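Local coordinates for ESX-1 secretion system protein eccD1 (Mycobacterium tuberculosis, PDB 4KV2), which forms part of the ESX-1 type VII secretion system, which delivers virulence factors, including EsxA and EsxB, to host cells during infection, at residues A[10-15]-A[48-53]; A[61-66]-A[86-91]; A[19-24]-A[75-80]; A[4-9]-A[82-87]; A[25-30]-A[69-74]. One frame throughout, in Å; residues are numbered along the deposited sequence. Where two conformers were deposited one is given.

Contact 1 of 5, residues A[10-15]-A[48-53]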
# COMPACT_ATOMS: atom_id res chain seq x y z
N ILE A 10 -3.07 -9.98 -8.48
CA ILE A 10 -3.37 -10.96 -7.45
C ILE A 10 -4.55 -11.83 -7.89
O ILE A 10 -5.63 -11.31 -8.20
CB ILE A 10 -3.78 -10.29 -6.11
CG1 ILE A 10 -2.70 -9.32 -5.65
CG2 ILE A 10 -4.09 -11.35 -5.05
CD1 ILE A 10 -1.29 -9.90 -5.56
N LEU A 11 -4.34 -13.14 -7.91
CA LEU A 11 -5.40 -14.12 -8.14
C LEU A 11 -6.06 -14.56 -6.82
O LEU A 11 -5.39 -15.08 -5.96
CB LEU A 11 -4.81 -15.36 -8.82
CG LEU A 11 -5.76 -16.48 -9.28
CD1 LEU A 11 -6.84 -15.95 -10.23
CD2 LEU A 11 -4.93 -17.55 -9.95
N THR A 12 -7.36 -14.38 -6.71
CA THR A 12 -8.15 -14.82 -5.57
C THR A 12 -9.30 -15.65 -6.16
O THR A 12 -10.30 -15.11 -6.62
CB THR A 12 -8.71 -13.65 -4.74
OG1 THR A 12 -7.66 -12.74 -4.40
CG2 THR A 12 -9.32 -14.15 -3.47
N GLY A 13 -9.12 -16.97 -6.15
CA GLY A 13 -10.05 -17.90 -6.80
C GLY A 13 -10.03 -17.62 -8.29
O GLY A 13 -9.02 -17.86 -8.95
N ARG A 14 -11.12 -17.07 -8.81
CA ARG A 14 -11.24 -16.78 -10.23
C ARG A 14 -11.00 -15.32 -10.52
O ARG A 14 -10.93 -14.94 -11.67
CB ARG A 14 -12.64 -17.08 -10.73
CG ARG A 14 -13.03 -18.51 -10.59
CD ARG A 14 -14.03 -18.91 -11.66
NE ARG A 14 -15.41 -18.84 -11.19
CZ ARG A 14 -15.95 -19.69 -10.32
NH1 ARG A 14 -15.21 -20.66 -9.77
NH2 ARG A 14 -17.23 -19.57 -9.97
N ARG A 15 -10.94 -14.51 -9.47
CA ARG A 15 -10.86 -13.07 -9.62
C ARG A 15 -9.42 -12.63 -9.70
O ARG A 15 -8.59 -13.05 -8.90
CB ARG A 15 -11.53 -12.37 -8.45
CG ARG A 15 -11.39 -10.85 -8.51
CD ARG A 15 -12.07 -10.26 -9.73
NE ARG A 15 -13.52 -10.34 -9.60
CZ ARG A 15 -14.30 -9.42 -9.02
NH1 ARG A 15 -13.78 -8.31 -8.49
NH2 ARG A 15 -15.61 -9.62 -8.95
N ASP A 48 -18.02 -18.19 -3.97
CA ASP A 48 -17.73 -19.24 -4.96
C ASP A 48 -16.74 -18.74 -6.03
O ASP A 48 -15.95 -19.53 -6.56
CB ASP A 48 -19.02 -19.79 -5.60
CG ASP A 48 -19.69 -18.80 -6.55
OD1 ASP A 48 -19.90 -17.64 -6.17
OD2 ASP A 48 -20.02 -19.21 -7.69
N VAL A 49 -16.79 -17.45 -6.33
CA VAL A 49 -15.89 -16.82 -7.29
C VAL A 49 -14.48 -16.69 -6.68
O VAL A 49 -13.48 -16.80 -7.38
CB VAL A 49 -16.45 -15.44 -7.75
CG1 VAL A 49 -15.41 -14.63 -8.53
CG2 VAL A 49 -17.69 -15.65 -8.60
N LEU A 50 -14.41 -16.48 -5.37
CA LEU A 50 -13.13 -16.40 -4.66
C LEU A 50 -12.55 -17.76 -4.28
O LEU A 50 -11.51 -17.82 -3.64
CB LEU A 50 -13.28 -15.54 -3.39
CG LEU A 50 -13.75 -14.10 -3.67
CD1 LEU A 50 -13.91 -13.34 -2.36
CD2 LEU A 50 -12.78 -13.38 -4.62
N GLY A 51 -13.19 -18.86 -4.70
CA GLY A 51 -12.72 -20.19 -4.38
C GLY A 51 -12.60 -20.39 -2.89
O GLY A 51 -11.67 -21.03 -2.43
N GLY A 52 -13.53 -19.81 -2.13
CA GLY A 52 -13.53 -19.88 -0.68
C GLY A 52 -12.42 -19.11 0.03
O GLY A 52 -12.20 -19.33 1.21
N PHE A 53 -11.73 -18.20 -0.67
CA PHE A 53 -10.56 -17.52 -0.10
C PHE A 53 -10.92 -16.83 1.21
O PHE A 53 -11.92 -16.12 1.28
CB PHE A 53 -9.95 -16.51 -1.08
CG PHE A 53 -8.64 -15.94 -0.61
CD1 PHE A 53 -7.46 -16.57 -0.94
CD2 PHE A 53 -8.60 -14.84 0.22
CE1 PHE A 53 -6.24 -16.07 -0.49
CE2 PHE A 53 -7.39 -14.33 0.68
CZ PHE A 53 -6.21 -14.96 0.33
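Thr12 pushes its methyl group against Phe53 where the N-terminal beta hairpin of this ubiquitin-like domain meets the loop that follows helix 31-41. This is the tight half of the contact. Thr12 CG2 lies 3.4 Å from Phe53 CG, and the two side chains cross at about a right angle. The torsion of Thr12 sets this up: OG1 stays beside the backbone N (chi1 -51°), which leaves CG2 anti to that N and turned to Phe53. Leu50 CD2 closes on the same methyl at 3.7 Å from Thr12 CG2, while beyond the contact the Phe53 side chain packs on Leu90. Next along, two turns meet backbone to backbone, the type II' turn from Thr12 to Arg15 and the type I' turn from Leu50 to Phe53. Gly13, where a CB would run into Leu50 C and Val49 O, brings its CA to 3.5 Å from Leu50 O in a CA-H...O contact.

The other end is looser and exposed. One face of the Arg14 guanidinium lies over Val49 CA, which is 4.0 Å from the plane and offset toward the rim. Its salt bridge to the poorly ordered Asp48 is long, 3.6 Å from Arg14 NH2 to Asp48 OD2, with the two planar groups nearly perpendicular. Between the two halves runs one firm bond: Arg14 N donates to Val49 O at 2.8 Å, approaching nearly along the C=O axis.

Contact 2 of 5, residues A[61-66]-A[86-91]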
# COMPACT_ATOMS: atom_id res chain seq x y z
N TRP A 61 0.93 -14.01 6.62
CA TRP A 61 0.67 -13.82 5.18
C TRP A 61 1.96 -13.61 4.37
O TRP A 61 2.88 -12.97 4.84
CB TRP A 61 -0.24 -12.62 4.95
CG TRP A 61 -1.67 -12.84 5.34
CD1 TRP A 61 -2.29 -12.36 6.44
CD2 TRP A 61 -2.64 -13.60 4.63
NE1 TRP A 61 -3.61 -12.76 6.47
CE2 TRP A 61 -3.84 -13.55 5.37
CE3 TRP A 61 -2.61 -14.33 3.44
CZ2 TRP A 61 -5.02 -14.18 4.94
CZ3 TRP A 61 -3.80 -14.98 3.01
CH2 TRP A 61 -4.98 -14.89 3.77
N ALA A 62 1.99 -14.13 3.15
CA ALA A 62 3.11 -13.89 2.22
C ALA A 62 2.54 -13.95 0.81
O ALA A 62 1.42 -14.42 0.61
CB ALA A 62 4.22 -14.92 2.39
N PHE A 63 3.32 -13.43 -0.13
CA PHE A 63 3.01 -13.57 -1.55
C PHE A 63 3.61 -14.86 -2.07
O PHE A 63 4.65 -15.33 -1.56
CB PHE A 63 3.61 -12.45 -2.35
CG PHE A 63 3.04 -11.09 -2.03
CD1 PHE A 63 1.82 -10.69 -2.55
CD2 PHE A 63 3.73 -10.21 -1.21
CE1 PHE A 63 1.31 -9.43 -2.28
CE2 PHE A 63 3.21 -8.94 -0.93
CZ PHE A 63 2.00 -8.56 -1.48
N ALA A 64 2.95 -15.45 -3.05
CA ALA A 64 3.46 -16.64 -3.70
C ALA A 64 3.04 -16.63 -5.15
O ALA A 64 1.95 -16.18 -5.51
CB ALA A 64 2.93 -17.89 -3.02
N ARG A 65 3.91 -17.14 -6.01
CA ARG A 65 3.50 -17.45 -7.36
C ARG A 65 2.49 -18.60 -7.28
O ARG A 65 2.62 -19.44 -6.40
CB ARG A 65 4.70 -17.82 -8.21
CG ARG A 65 5.50 -16.58 -8.59
CD ARG A 65 6.55 -16.92 -9.61
NE ARG A 65 7.44 -15.81 -9.91
CZ ARG A 65 8.58 -15.53 -9.28
NH1 ARG A 65 9.02 -16.27 -8.27
NH2 ARG A 65 9.30 -14.49 -9.70
N PRO A 66 1.47 -18.62 -8.16
CA PRO A 66 0.41 -19.62 -7.95
C PRO A 66 0.89 -21.05 -7.80
O PRO A 66 1.60 -21.56 -8.67
CB PRO A 66 -0.46 -19.47 -9.20
CG PRO A 66 -0.26 -18.06 -9.64
CD PRO A 66 1.18 -17.76 -9.32
N SER A 86 3.17 -9.96 -13.43
CA SER A 86 3.24 -11.28 -12.81
C SER A 86 1.99 -11.56 -11.98
O SER A 86 1.48 -10.66 -11.28
CB SER A 86 4.45 -11.37 -11.86
OG SER A 86 5.69 -11.48 -12.53
N LEU A 87 1.54 -12.82 -12.02
CA LEU A 87 0.47 -13.29 -11.16
C LEU A 87 1.08 -13.72 -9.82
O LEU A 87 2.01 -14.53 -9.78
CB LEU A 87 -0.26 -14.53 -11.73
CG LEU A 87 -1.24 -14.41 -12.88
CD1 LEU A 87 -2.11 -15.66 -12.97
CD2 LEU A 87 -2.12 -13.20 -12.68
N LEU A 88 0.50 -13.18 -8.76
CA LEU A 88 0.76 -13.64 -7.42
C LEU A 88 -0.51 -14.06 -6.68
O LEU A 88 -1.64 -13.70 -7.06
CB LEU A 88 1.50 -12.53 -6.64
CG LEU A 88 2.89 -12.17 -7.14
CD1 LEU A 88 3.51 -11.00 -6.36
CD2 LEU A 88 3.84 -13.34 -7.09
N THR A 89 -0.30 -14.84 -5.62
CA THR A 89 -1.39 -15.21 -4.70
C THR A 89 -1.01 -14.74 -3.29
O THR A 89 0.14 -14.39 -3.04
CB THR A 89 -1.67 -16.72 -4.72
OG1 THR A 89 -0.48 -17.44 -4.34
CG2 THR A 89 -2.12 -17.18 -6.10
N LEU A 90 -1.99 -14.70 -2.39
CA LEU A 90 -1.74 -14.45 -0.98
C LEU A 90 -1.93 -15.76 -0.23
O LEU A 90 -2.94 -16.43 -0.40
CB LEU A 90 -2.68 -13.38 -0.43
CG LEU A 90 -2.30 -11.94 -0.79
CD1 LEU A 90 -3.51 -11.05 -0.54
CD2 LEU A 90 -1.09 -11.52 0.05
N VAL A 91 -0.93 -16.13 0.57
CA VAL A 91 -0.94 -17.42 1.27
C VAL A 91 -0.57 -17.22 2.73
O VAL A 91 0.20 -16.33 3.05
CB VAL A 91 0.02 -18.45 0.61
CG1 VAL A 91 -0.45 -18.75 -0.82
CG2 VAL A 91 1.46 -17.96 0.59
O HOH W 1 7.74 -13.02 -12.15
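The Trp61 indole presents an edge to strand 86-91: Leu90 C and Val91 N lie in the plane of the ring, and CZ3 sits 4.0 Å from Leu90 CB. The Phe63 ring runs beside Leu90, both side chains pointing the same way, with Phe63 CE1 3.9 Å from Leu90 CD2. The third flat group, the Arg65 guanidinium, takes a water at its edge, in plane, and that water donates to Ser86 OG.

Between them the backbones pair as antiparallel strands. Ala62 and Val91 form one hydrogen-bonded pair, Ala64 and Thr89 the other, with Phe63 and Leu90 as the non-hydrogen-bonded pair in between. Ala64 O is gripped twice: Thr89 N reaches it at 2.6 Å, and Thr89 OG1 comes in at 3.0 Å from 50° above the carbonyl plane. The hydroxyl gets there because chi1 of 59° sets OG1 between the backbone N and the carbonyl carbon. On the face that carries Ala62, Ala64, Thr89 and Val91, Ala64 CB also meets Val91 CG2 at 3.9 Å.

Phe63 and Leu90 go to the other face, the core side of this ubiquitin-like sheet, where helix 31-41 covers them through Ile31, Val35 and Leu38. Strand 5-12 flanks strand 86-91 on its far side.

Contact 3 of 5, residues A[19-24]-A[75-80]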
# COMPACT_ATOMS: atom_id res chain seq x y z
N LEU A 19 -2.64 -4.68 -8.95
CA LEU A 19 -2.07 -3.76 -7.94
C LEU A 19 -0.78 -3.14 -8.44
O LEU A 19 -0.15 -3.66 -9.37
CB LEU A 19 -1.74 -4.50 -6.64
CG LEU A 19 -2.87 -5.29 -5.98
CD1 LEU A 19 -2.28 -6.00 -4.77
CD2 LEU A 19 -4.03 -4.38 -5.57
N VAL A 20 -0.40 -2.03 -7.82
CA VAL A 20 0.92 -1.40 -8.02
C VAL A 20 1.61 -1.41 -6.66
O VAL A 20 1.13 -0.76 -5.74
CB VAL A 20 0.79 0.03 -8.52
CG1 VAL A 20 2.16 0.66 -8.74
CG2 VAL A 20 -0.03 0.09 -9.81
N LEU A 21 2.72 -2.13 -6.55
CA LEU A 21 3.39 -2.35 -5.30
C LEU A 21 4.80 -1.81 -5.36
O LEU A 21 5.38 -1.73 -6.43
CB LEU A 21 3.43 -3.84 -4.98
CG LEU A 21 2.07 -4.54 -4.86
CD1 LEU A 21 2.23 -6.03 -4.62
CD2 LEU A 21 1.25 -3.87 -3.77
N PRO A 22 5.38 -1.48 -4.20
CA PRO A 22 6.79 -1.08 -4.19
C PRO A 22 7.70 -2.22 -4.66
O PRO A 22 7.61 -3.36 -4.13
CB PRO A 22 7.07 -0.79 -2.72
CG PRO A 22 5.76 -0.73 -2.04
CD PRO A 22 4.79 -1.52 -2.86
N ALA A 23 8.58 -1.90 -5.59
CA ALA A 23 9.47 -2.89 -6.16
C ALA A 23 10.67 -3.25 -5.28
O ALA A 23 11.11 -4.37 -5.35
CB ALA A 23 9.98 -2.40 -7.51
N ALA A 24 11.20 -2.29 -4.50
CA ALA A 24 12.53 -2.44 -3.88
C ALA A 24 12.51 -2.54 -2.34
O ALA A 24 13.54 -2.75 -1.72
CB ALA A 24 13.43 -1.30 -4.34
N GLN A 75 12.51 -10.14 1.55
CA GLN A 75 12.96 -9.77 0.22
C GLN A 75 11.96 -8.83 -0.42
O GLN A 75 10.80 -8.82 -0.04
CB GLN A 75 13.16 -11.02 -0.64
CG GLN A 75 14.46 -11.75 -0.35
CD GLN A 75 14.65 -12.99 -1.21
OE1 GLN A 75 14.20 -13.06 -2.37
NE2 GLN A 75 15.33 -13.98 -0.65
N SER A 76 12.43 -8.02 -1.36
CA SER A 76 11.60 -7.18 -2.20
C SER A 76 11.13 -7.99 -3.40
O SER A 76 11.69 -9.06 -3.70
CB SER A 76 12.41 -5.99 -2.70
OG SER A 76 13.48 -6.43 -3.56
N LEU A 77 10.10 -7.50 -4.08
CA LEU A 77 9.68 -8.09 -5.38
C LEU A 77 10.81 -8.14 -6.41
O LEU A 77 10.90 -9.10 -7.20
CB LEU A 77 8.49 -7.32 -5.93
CG LEU A 77 7.18 -7.45 -5.12
CD1 LEU A 77 6.19 -6.43 -5.65
CD2 LEU A 77 6.57 -8.85 -5.24
N ASP A 78 11.69 -7.13 -6.42
CA ASP A 78 12.86 -7.15 -7.31
C ASP A 78 13.79 -8.31 -6.95
O ASP A 78 14.23 -9.04 -7.83
CB ASP A 78 13.66 -5.86 -7.21
CG ASP A 78 13.01 -4.67 -7.92
OD1 ASP A 78 12.15 -4.83 -8.80
OD2 ASP A 78 13.40 -3.54 -7.58
N ASP A 79 14.10 -8.45 -5.66
CA ASP A 79 14.95 -9.54 -5.15
C ASP A 79 14.38 -10.88 -5.59
O ASP A 79 15.13 -11.76 -6.01
CB ASP A 79 15.01 -9.56 -3.62
CG ASP A 79 15.74 -8.38 -3.01
OD1 ASP A 79 16.63 -7.77 -3.67
OD2 ASP A 79 15.43 -8.06 -1.83
N ALA A 80 13.05 -11.03 -5.53
CA ALA A 80 12.39 -12.27 -5.90
C ALA A 80 12.20 -12.45 -7.39
O ALA A 80 11.61 -13.45 -7.82
CB ALA A 80 11.02 -12.37 -5.19
O HOH W 2 8.63 -5.29 -2.90
O HOH W 3 15.44 -4.58 -3.64
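Ala23 and Asp78 tie a loop to the end of a strand: in this ubiquitin-like fold the chain leaving strand 15-22 is met by the turn that precedes strand 86-91. One direct hydrogen bond crosses the contact, from Asp78 N to Ala23 O at 3.0 Å. The Asp78 carboxylate lies close to Ala23, with OD1 3.5 Å from Ala23 CB. Its OD2 comes to 3.3 Å from Ala23 O, but both are acceptors, so that approach is no hydrogen bond.

The turn is stiffened from within by an ST motif. Ser76 OG, set between its backbone N and carbonyl carbon (chi1 65°), accepts from Asp79 N, and Asp79 OD2 in return accepts from Ser76 N, which comes from above the carboxylate plane. These paired bonds hold the turn whose intervening residues, Leu77 and Asp78, meet the strand end. Two waters fill in the polar links: one joins Pro22 O to Leu77 N, the other bridges Ala24 O and Ser76 OG.

Beneath, the contact is apolar and buried, with Tyr30 touching Leu21, Pro22 and Leu77. On the strand's outward side Val20 packs on Val20 of the second subunit. Leu77 crosses Leu21 obliquely, its CD1 lodged 3.7 Å from Pro22 O and 3.8 Å from Leu21 CB.

Contact 4 of 5, residues A[4-9]-A[82-87]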
# COMPACT_ATOMS: atom_id res chain seq x y z
N ALA A 4 10.49 3.14 -6.90
CA ALA A 4 10.26 2.16 -7.95
C ALA A 4 9.03 1.32 -7.60
O ALA A 4 8.81 0.99 -6.43
CB ALA A 4 11.47 1.25 -8.09
N THR A 5 8.25 0.96 -8.62
CA THR A 5 7.05 0.15 -8.43
C THR A 5 7.00 -0.99 -9.45
O THR A 5 7.68 -0.95 -10.48
CB THR A 5 5.76 0.98 -8.59
OG1 THR A 5 5.82 1.66 -9.84
CG2 THR A 5 5.57 2.00 -7.50
N THR A 6 6.18 -1.99 -9.14
CA THR A 6 5.95 -3.12 -10.02
C THR A 6 4.45 -3.39 -10.08
O THR A 6 3.74 -3.34 -9.06
CB THR A 6 6.72 -4.39 -9.56
OG1 THR A 6 8.13 -4.16 -9.56
CG2 THR A 6 6.43 -5.60 -10.45
N ARG A 7 3.99 -3.68 -11.28
CA ARG A 7 2.60 -4.08 -11.51
C ARG A 7 2.47 -5.56 -11.29
O ARG A 7 3.17 -6.35 -11.93
CB ARG A 7 2.17 -3.77 -12.95
CG ARG A 7 1.56 -2.39 -13.15
CD ARG A 7 2.52 -1.33 -12.67
NE ARG A 7 2.01 0.03 -12.83
CZ ARG A 7 2.72 1.09 -12.50
NH1 ARG A 7 3.95 0.91 -12.02
NH2 ARG A 7 2.22 2.30 -12.63
N VAL A 8 1.59 -5.95 -10.37
CA VAL A 8 1.29 -7.35 -10.15
C VAL A 8 -0.20 -7.55 -10.21
O VAL A 8 -0.97 -6.59 -10.04
CB VAL A 8 1.86 -7.90 -8.82
CG1 VAL A 8 3.37 -7.67 -8.74
CG2 VAL A 8 1.14 -7.31 -7.63
N THR A 9 -0.62 -8.77 -10.50
CA THR A 9 -2.02 -9.12 -10.49
C THR A 9 -2.17 -10.20 -9.42
O THR A 9 -1.47 -11.21 -9.46
CB THR A 9 -2.44 -9.68 -11.84
OG1 THR A 9 -2.29 -8.67 -12.87
CG2 THR A 9 -3.88 -10.15 -11.79
N VAL A 82 10.33 -10.72 -9.48
CA VAL A 82 8.96 -10.50 -9.94
C VAL A 82 8.93 -9.35 -10.95
O VAL A 82 9.42 -8.25 -10.67
CB VAL A 82 8.02 -10.22 -8.75
CG1 VAL A 82 6.60 -9.95 -9.22
CG2 VAL A 82 8.02 -11.39 -7.78
N VAL A 83 8.33 -9.60 -12.11
CA VAL A 83 8.31 -8.66 -13.24
C VAL A 83 6.92 -8.09 -13.39
O VAL A 83 5.97 -8.67 -12.88
CB VAL A 83 8.78 -9.32 -14.56
CG1 VAL A 83 10.20 -9.84 -14.42
CG2 VAL A 83 7.87 -10.47 -15.00
N ASP A 84 6.80 -6.95 -14.09
CA ASP A 84 5.49 -6.35 -14.35
C ASP A 84 4.48 -7.34 -14.94
O ASP A 84 4.80 -8.09 -15.88
CB ASP A 84 5.58 -5.14 -15.30
CG ASP A 84 6.19 -3.91 -14.65
OD1 ASP A 84 5.93 -3.64 -13.47
OD2 ASP A 84 6.93 -3.20 -15.33
N GLY A 85 3.27 -7.34 -14.37
CA GLY A 85 2.18 -8.20 -14.82
C GLY A 85 2.17 -9.62 -14.25
O GLY A 85 1.27 -10.41 -14.54
N SER A 86 3.17 -9.96 -13.43
CA SER A 86 3.24 -11.28 -12.81
C SER A 86 1.99 -11.56 -11.98
O SER A 86 1.48 -10.66 -11.28
CB SER A 86 4.45 -11.37 -11.86
OG SER A 86 5.69 -11.48 -12.53
N LEU A 87 1.54 -12.82 -12.02
CA LEU A 87 0.47 -13.29 -11.16
C LEU A 87 1.08 -13.72 -9.82
O LEU A 87 2.01 -14.53 -9.78
CB LEU A 87 -0.26 -14.53 -11.73
CG LEU A 87 -1.24 -14.41 -12.88
CD1 LEU A 87 -2.11 -15.66 -12.97
CD2 LEU A 87 -2.12 -13.20 -12.68
O HOH W 4 6.42 -1.01 -13.00
O HOH W 5 9.83 -6.18 -8.88
O HOH W 6 -1.27 -9.79 -15.07
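Parallel pairing of the first and last strands of the domain begins here, as Arg7 and Thr9 of strand 5-12 take up the turn that leads into strand 86-91. Asp84 makes the first link with its side chain: OD1 accepts from Arg7 N at 2.9 Å, a nearly straight bond arriving on the anti side of the carboxylate and 17° out of its plane. A water that also donates to Thr5 O gives OD1 a second hydrogen bond. The next link is backbone to backbone. Gly85 N reaches Arg7 O at 2.6 Å, from 40° above the carbonyl plane, and Asp84 CA adds a CA-H...O contact to the same oxygen.

Thr9 N then donates to Ser86 O at 2.9 Å, and Thr9 pairs with Leu87. Two central strands running parallel, each with an antiparallel neighbour outside it and a helix packed across one face, are characteristic of the ubiquitin-like beta-grasp fold. The type II turn from Val83 to Ser86 sets the incoming strand in place. Val83 O is held from one face of its plane by both Ser86 N and Ser86 OG, the hydroxyl at 2.8 Å.

Side chains meet on both faces of the sheet. Thr9 CG2, anti to its backbone N, touches Leu87 CD2 at 3.6 Å, whereas Thr9 OG1 bonds to Asp18 OD1 and shares a water with Gly85 O. On the core face Val8 crosses Val82 at about a right angle, CG1 to CG1 at 4.0 Å. A further water accepts from Thr6 OG1 and donates to Val82 O.

Contact 5 of 5, residues A[25-30]-A[69-74]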
# COMPACT_ATOMS: atom_id res chain seq x y z
N VAL A 25 11.32 -2.43 -1.75
CA VAL A 25 11.12 -2.47 -0.31
C VAL A 25 10.71 -3.90 0.05
O VAL A 25 9.97 -4.54 -0.70
CB VAL A 25 9.97 -1.50 0.04
CG1 VAL A 25 9.58 -1.58 1.50
CG2 VAL A 25 10.38 -0.09 -0.32
N PRO A 26 11.15 -4.40 1.22
CA PRO A 26 10.78 -5.76 1.59
C PRO A 26 9.27 -5.95 1.64
O PRO A 26 8.53 -5.08 2.08
CB PRO A 26 11.41 -5.92 2.98
CG PRO A 26 12.61 -5.06 2.92
CD PRO A 26 12.14 -3.84 2.17
N MET A 27 8.84 -7.11 1.16
CA MET A 27 7.43 -7.47 1.15
C MET A 27 6.74 -7.39 2.52
O MET A 27 5.61 -6.95 2.60
CB MET A 27 7.25 -8.85 0.54
CG MET A 27 7.32 -8.88 -0.99
SD MET A 27 7.36 -10.52 -1.74
CE MET A 27 9.11 -10.88 -1.83
N GLU A 28 7.45 -7.74 3.58
CA GLU A 28 6.90 -7.66 4.96
C GLU A 28 6.43 -6.24 5.35
O GLU A 28 5.57 -6.11 6.21
CB GLU A 28 7.91 -8.20 6.01
CG GLU A 28 9.25 -7.50 6.06
CD GLU A 28 10.35 -8.28 6.78
OE1 GLU A 28 10.13 -9.46 7.17
OE2 GLU A 28 11.45 -7.71 6.94
N THR A 29 6.99 -5.21 4.71
CA THR A 29 6.71 -3.82 5.05
C THR A 29 5.27 -3.41 4.66
O THR A 29 4.66 -2.56 5.31
CB THR A 29 7.71 -2.86 4.36
OG1 THR A 29 9.05 -3.36 4.55
CG2 THR A 29 7.61 -1.46 4.93
N TYR A 30 4.73 -4.05 3.63
CA TYR A 30 3.42 -3.67 3.12
C TYR A 30 2.43 -4.81 2.95
O TYR A 30 1.29 -4.58 2.59
CB TYR A 30 3.57 -2.90 1.77
CG TYR A 30 4.25 -3.71 0.69
CD1 TYR A 30 3.53 -4.56 -0.15
CD2 TYR A 30 5.62 -3.60 0.49
CE1 TYR A 30 4.15 -5.30 -1.13
CE2 TYR A 30 6.26 -4.32 -0.51
CZ TYR A 30 5.52 -5.17 -1.32
OH TYR A 30 6.16 -5.89 -2.29
N PRO A 69 5.90 -22.46 -3.32
CA PRO A 69 6.16 -22.03 -1.95
C PRO A 69 6.25 -20.50 -1.87
O PRO A 69 6.57 -19.87 -2.87
CB PRO A 69 7.51 -22.67 -1.63
CG PRO A 69 7.53 -23.88 -2.49
CD PRO A 69 6.88 -23.45 -3.78
N PRO A 70 5.93 -19.91 -0.71
CA PRO A 70 5.86 -18.46 -0.60
C PRO A 70 7.20 -17.76 -0.68
O PRO A 70 8.22 -18.25 -0.18
CB PRO A 70 5.23 -18.24 0.78
CG PRO A 70 5.54 -19.46 1.56
CD PRO A 70 5.54 -20.58 0.54
N LEU A 71 7.18 -16.59 -1.30
CA LEU A 71 8.33 -15.71 -1.33
C LEU A 71 8.73 -15.26 0.06
O LEU A 71 7.88 -14.98 0.90
CB LEU A 71 8.05 -14.47 -2.21
CG LEU A 71 7.54 -14.77 -3.63
CD1 LEU A 71 7.28 -13.47 -4.40
CD2 LEU A 71 8.55 -15.63 -4.36
N LYS A 72 10.04 -15.16 0.27
CA LYS A 72 10.61 -14.63 1.52
C LYS A 72 10.16 -13.19 1.78
O LYS A 72 10.34 -12.28 0.94
CB LYS A 72 12.15 -14.70 1.50
CG LYS A 72 12.69 -16.12 1.45
CD LYS A 72 12.59 -16.81 2.80
CE LYS A 72 12.70 -18.32 2.67
NZ LYS A 72 14.11 -18.74 2.45
N LEU A 73 9.58 -12.99 2.96
CA LEU A 73 9.05 -11.70 3.37
C LEU A 73 10.11 -10.63 3.59
O LEU A 73 9.82 -9.43 3.48
CB LEU A 73 8.23 -11.85 4.66
CG LEU A 73 6.83 -12.42 4.46
CD1 LEU A 73 6.31 -12.98 5.78
CD2 LEU A 73 5.89 -11.38 3.90
N ASP A 74 11.34 -11.03 3.87
CA ASP A 74 12.44 -10.05 3.99
C ASP A 74 13.05 -9.62 2.65
O ASP A 74 13.98 -8.81 2.62
CB ASP A 74 13.51 -10.51 4.98
CG ASP A 74 14.25 -11.75 4.55
OD1 ASP A 74 13.93 -12.40 3.55
OD2 ASP A 74 15.19 -12.11 5.26
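Met27 reaches from the turn before helix 31-41 to the loop after strand 62-64, so the contact joins two connections of the ubiquitin-like fold. Followed outward, its side chain starts with CB 3.9 Å from Leu73 O. SD passes Leu71, 4.0 Å from Leu71 CD1. The chain bends at chi3 (-90°), which puts CE 3.3 Å from Lys72 O and 3.8 Å from Leu71 CB. Phe63 and Leu77 also pack on this side chain, so the methionine spans from loop to core.

Glu28 takes the outer side. Its backbone N donates to Leu73 O in the carbonyl plane, on a lone pair, at 2.9 Å. CG, placed between the backbone N and the carbonyl carbon (chi1 59°), folds back over that acceptor and lies 3.3 Å from Leu73 O. The carboxylate ends beside Asp74, with OE2 4.0 Å from Asp74 CB. The two carboxylates are not in contact, and their like charges would probably repel only weakly.

The turn itself is closed by Pro26 O, which accepts from Thr29 N and Thr29 OG1 on the same face of its plane, and Tyr30 follows as N-cap of the helix. The outer surface of this turn packs against the second subunit, Pro26 on Glu40 and Thr29 on Ala36 of that chain. Met27 O sits over the centre of the Tyr30 ring, above its plane.

Contacts 2 and 4 share Ser86 and Leu87 on strand 86-91, whose two sides they occupy; Leu88 N is 2.9 Å from Thr9 O, probably a hydrogen bond. Contact 1 lies at the far end of strand 5-12, its centre about 19 Å from that of contact 4 and, on the opposite side of the chain's centre, about 23 Å from that of contact 3; it meets contact 2 through Phe53 CZ and Trp61 CZ3, 3.6 Å apart. Contacts 3 and 5 have centres about 8 Å apart, are joined by Met27 N and Gln75 O at 2.9 Å, and both touch the second subunit. Contact 5 also meets contact 2, with Met27 SD 3.7 Å from Phe63 CD2.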